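Local coordinates for protein fusolin (Unidentified entomopoxvirus, PDB 4OW5) that enhances virulence and crystallizes in vivo into viral spindles, and probably binds chitin and cleaves it oxidatively as a copper-dependent lytic polysaccharide monooxygenase, at residues 2-7 with 211-216. Numbering follows the deposited sequence.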
ATOM      1  N   GLY A   2     -17.334   1.911  26.482  1.00 10.35           N
ATOM      2  CA  GLY A   2     -17.019   2.805  25.383  1.00 10.36           C
ATOM      3  C   GLY A   2     -16.181   2.163  24.319  1.00 12.90           C
ATOM      4  O   GLY A   2     -15.858   0.975  24.395  1.00 12.51           O
ATOM      5  N   TYR A   3     -15.870   2.953  23.306  1.00 10.08           N
ATOM      6  CA  TYR A   3     -15.125   2.534  22.135  1.00  9.92           C
ATOM      7  C   TYR A   3     -14.432   3.742  21.476  1.00 11.81           C
ATOM      8  O   TYR A   3     -14.797   4.894  21.724  1.00  9.35           O
ATOM      9  CB  TYR A   3     -16.041   1.812  21.117  1.00  9.89           C
ATOM     10  CG  TYR A   3     -17.377   2.487  20.888  1.00 13.92           C
ATOM     11  CD1 TYR A   3     -17.458   3.716  20.243  1.00 16.15           C
ATOM     12  CD2 TYR A   3     -18.554   1.953  21.418  1.00 15.42           C
ATOM     13  CE1 TYR A   3     -18.652   4.418  20.176  1.00 16.04           C
ATOM     14  CE2 TYR A   3     -19.775   2.616  21.281  1.00 16.76           C
ATOM     15  CZ  TYR A   3     -19.810   3.861  20.679  1.00 22.42           C
ATOM     16  OH  TYR A   3     -20.968   4.560  20.488  1.00 20.73           O
ATOM     17  N   ILE A   4     -13.421   3.456  20.669  1.00 10.57           N
ATOM     18  CA  ILE A   4     -12.693   4.477  19.910  1.00 11.11           C
ATOM     19  C   ILE A   4     -13.612   4.926  18.790  1.00 14.45           C
ATOM     20  O   ILE A   4     -14.091   4.061  18.057  1.00 13.90           O
ATOM     21  CB  ILE A   4     -11.336   4.042  19.300  1.00 14.14           C
ATOM     22  CG1 ILE A   4     -10.510   3.078  20.172  1.00 15.61           C
ATOM     23  CG2 ILE A   4     -10.510   5.281  18.919  1.00 14.21           C
ATOM     24  CD1 ILE A   4      -9.466   2.277  19.277  1.00 17.39           C
ATOM     25  N   THR A   5     -13.854   6.247  18.656  1.00 11.40           N
ATOM     26  CA  THR A   5     -14.644   6.799  17.556  1.00 10.54           C
ATOM     27  C   THR A   5     -13.729   7.422  16.535  1.00 13.34           C
ATOM     28  O   THR A   5     -14.109   7.491  15.377  1.00 13.22           O
ATOM     29  CB  THR A   5     -15.721   7.744  18.000  1.00 18.59           C
ATOM     30  OG1 THR A   5     -15.175   8.669  18.928  1.00 16.04           O
ATOM     31  CG2 THR A   5     -16.914   7.001  18.556  1.00 15.80           C
ATOM     32  N   PHE A   6     -12.548   7.865  16.916  1.00  8.47           N
ATOM     33  CA  PHE A   6     -11.599   8.376  15.909  1.00  8.45           C
ATOM     34  C   PHE A   6     -10.174   8.045  16.304  1.00 13.09           C
ATOM     35  O   PHE A   6      -9.739   8.566  17.324  1.00 13.69           O
ATOM     36  CB  PHE A   6     -11.716   9.889  15.661  1.00  9.77           C
ATOM     37  CG  PHE A   6     -10.877  10.256  14.460  1.00 11.81           C
ATOM     38  CD1 PHE A   6     -11.229   9.814  13.198  1.00 13.55           C
ATOM     39  CD2 PHE A   6      -9.658  10.906  14.611  1.00 14.85           C
ATOM     40  CE1 PHE A   6     -10.377   9.973  12.123  1.00 14.21           C
ATOM     41  CE2 PHE A   6      -8.839  11.160  13.502  1.00 17.34           C
ATOM     42  CZ  PHE A   6      -9.220  10.699  12.258  1.00 15.67           C
ATOM     43  N   PRO A   7      -9.415   7.239  15.516  1.00 10.62           N
ATOM     44  CA  PRO A   7      -9.851   6.472  14.317  1.00 12.08           C
ATOM     45  C   PRO A   7     -10.845   5.405  14.761  1.00 14.01           C
ATOM     46  O   PRO A   7     -10.619   4.786  15.795  1.00 15.28           O
ATOM     47  CB  PRO A   7      -8.553   5.851  13.766  1.00 13.57           C
ATOM     48  CG  PRO A   7      -7.453   6.289  14.630  1.00 18.58           C
ATOM     49  CD  PRO A   7      -8.030   6.924  15.884  1.00 13.41           C
ATOM     50  N   LEU A 211      -3.737   0.475  15.480  1.00 10.66           N
ATOM     51  CA  LEU A 211      -3.589   1.239  16.715  1.00 10.90           C
ATOM     52  C   LEU A 211      -4.381   0.467  17.757  1.00 16.17           C
ATOM     53  O   LEU A 211      -5.478   0.002  17.444  1.00 15.17           O
ATOM     54  CB  LEU A 211      -4.081   2.691  16.575  1.00 11.12           C
ATOM     55  CG  LEU A 211      -3.238   3.543  15.615  1.00 15.50           C
ATOM     56  CD1 LEU A 211      -3.849   4.866  15.338  1.00 17.05           C
ATOM     57  CD2 LEU A 211      -1.844   3.736  16.136  1.00 15.21           C
ATOM     58  N   TYR A 212      -3.769   0.177  18.896  1.00 10.65           N
ATOM     59  CA  TYR A 212      -4.399  -0.553  19.986  1.00 10.33           C
ATOM     60  C   TYR A 212      -4.587   0.390  21.173  1.00 13.98           C
ATOM     61  O   TYR A 212      -3.637   1.027  21.593  1.00 11.32           O
ATOM     62  CB  TYR A 212      -3.561  -1.748  20.370  1.00  9.16           C
ATOM     63  CG  TYR A 212      -4.273  -2.812  21.181  1.00 10.22           C
ATOM     64  CD1 TYR A 212      -5.474  -3.370  20.741  1.00 13.08           C
ATOM     65  CD2 TYR A 212      -3.751  -3.261  22.389  1.00 10.71           C
ATOM     66  CE1 TYR A 212      -6.108  -4.369  21.459  1.00 17.32           C
ATOM     67  CE2 TYR A 212      -4.348  -4.301  23.085  1.00 10.34           C
ATOM     68  CZ  TYR A 212      -5.540  -4.834  22.637  1.00 14.68           C
ATOM     69  OH  TYR A 212      -6.074  -5.893  23.309  1.00 12.04           O
ATOM     70  N   VAL A 213      -5.817   0.530  21.640  1.00 11.84           N
ATOM     71  CA  VAL A 213      -6.164   1.449  22.734  1.00 11.33           C
ATOM     72  C   VAL A 213      -6.713   0.652  23.902  1.00 16.17           C
ATOM     73  O   VAL A 213      -7.671  -0.129  23.754  1.00 12.33           O
ATOM     74  CB  VAL A 213      -7.189   2.511  22.292  1.00 13.32           C
ATOM     75  CG1 VAL A 213      -7.581   3.431  23.458  1.00 13.57           C
ATOM     76  CG2 VAL A 213      -6.649   3.347  21.144  1.00 12.98           C
ATOM     77  N   ARG A 214      -6.136   0.923  25.069  1.00 12.40           N
ATOM     78  CA  ARG A 214      -6.517   0.369  26.342  1.00 12.33           C
ATOM     79  C   ARG A 214      -7.056   1.491  27.220  1.00 13.87           C
ATOM     80  O   ARG A 214      -6.350   2.471  27.429  1.00 11.15           O
ATOM     81  CB  ARG A 214      -5.309  -0.263  27.015  1.00 14.00           C
ATOM     82  CG  ARG A 214      -5.659  -0.880  28.362  1.00 18.46           C
ATOM     83  CD  ARG A 214      -4.412  -1.342  29.050  1.00 16.65           C
ATOM     84  NE  ARG A 214      -4.691  -1.907  30.366  1.00 20.22           N
ATOM     85  CZ  ARG A 214      -3.825  -1.951  31.380  1.00 25.31           C
ATOM     86  NH1 ARG A 214      -2.598  -1.452  31.244  1.00 15.89           N
ATOM     87  NH2 ARG A 214      -4.172  -2.506  32.530  1.00 13.10           N
ATOM     88  N   TRP A 215      -8.279   1.366  27.708  1.00 10.48           N
ATOM     89  CA  TRP A 215      -8.900   2.324  28.635  1.00 10.61           C
ATOM     90  C   TRP A 215      -9.074   1.566  29.932  1.00 12.65           C
ATOM     91  O   TRP A 215      -9.879   0.635  30.005  1.00 12.77           O
ATOM     92  CB  TRP A 215     -10.225   2.887  28.115  1.00 11.65           C
ATOM     93  CG  TRP A 215     -10.902   3.804  29.098  1.00 13.46           C
ATOM     94  CD1 TRP A 215     -10.309   4.689  29.953  1.00 16.26           C
ATOM     95  CD2 TRP A 215     -12.314   3.964  29.279  1.00 14.40           C
ATOM     96  NE1 TRP A 215     -11.262   5.363  30.673  1.00 15.75           N
ATOM     97  CE2 TRP A 215     -12.501   4.937  30.284  1.00 18.20           C
ATOM     98  CE3 TRP A 215     -13.440   3.376  28.694  1.00 15.64           C
ATOM     99  CZ2 TRP A 215     -13.775   5.318  30.736  1.00 18.85           C
ATOM    100  CZ3 TRP A 215     -14.703   3.754  29.142  1.00 16.72           C
ATOM    101  CH2 TRP A 215     -14.860   4.705  30.158  1.00 17.27           C
ATOM    102  N   GLN A 216      -8.220   1.849  30.902  1.00 10.79           N
ATOM    103  CA  GLN A 216      -8.163   1.097  32.139  1.00 10.55           C
ATOM    104  C   GLN A 216      -8.714   1.895  33.308  1.00 15.81           C
ATOM    105  O   GLN A 216      -8.256   2.991  33.575  1.00 15.07           O
ATOM    106  CB  GLN A 216      -6.706   0.713  32.420  1.00 11.47           C
ATOM    107  CG  GLN A 216      -6.474  -0.083  33.732  1.00 12.78           C
ATOM    108  CD  GLN A 216      -7.225  -1.381  33.777  1.00 18.71           C
ATOM    109  OE1 GLN A 216      -7.049  -2.262  32.909  1.00 15.91           O
ATOM    110  NE2 GLN A 216      -8.040  -1.577  34.799  1.00 15.81           N
TER
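Gly2 meets Trp215 through its backbone: the amide N lies 4.2 Å from CZ3, at the edge of the indole and near the ring plane. The preceding residue, His1, and His144, which lies beside the indole, are ligands of the copper or zinc site, so this end of the contact lies close to that site, which holds no metal in this chain. Trp215 is fixed there by a hydrogen bond from NE1 to Ser147 and by a stack with Phe149. At Ile4, CD1 reaches 3.5 Å from Val213 CG2 and 3.8 Å from Val213 CB, the two side chains meeting at a slant; the CA atoms of Ile4 and Val213 are 7.7 Å apart. Val213 turns CG2 to this partner by setting it beside its own backbone N, with CG1 anti to that N (chi1 178°). Strands 2-6 and 209-217 belong to different sheets, and the side chains they turn toward each other form part of the interior between the sheets of the fibronectin type III-like β-sandwich of this monooxygenase family. Strand 2-6 pairs with strand 131-140, where Thr5 and Phe6 stand opposite the single residue Glu137 in a classic β bulge. Beyond it, a cis peptide bond leads into Pro7, whose CG packs 3.9 Å from Leu211 CD1, the two side chains crossing almost perpendicularly. Pro7 also rests on Ile134 and Phe136, and on Tyr345 of the second subunit.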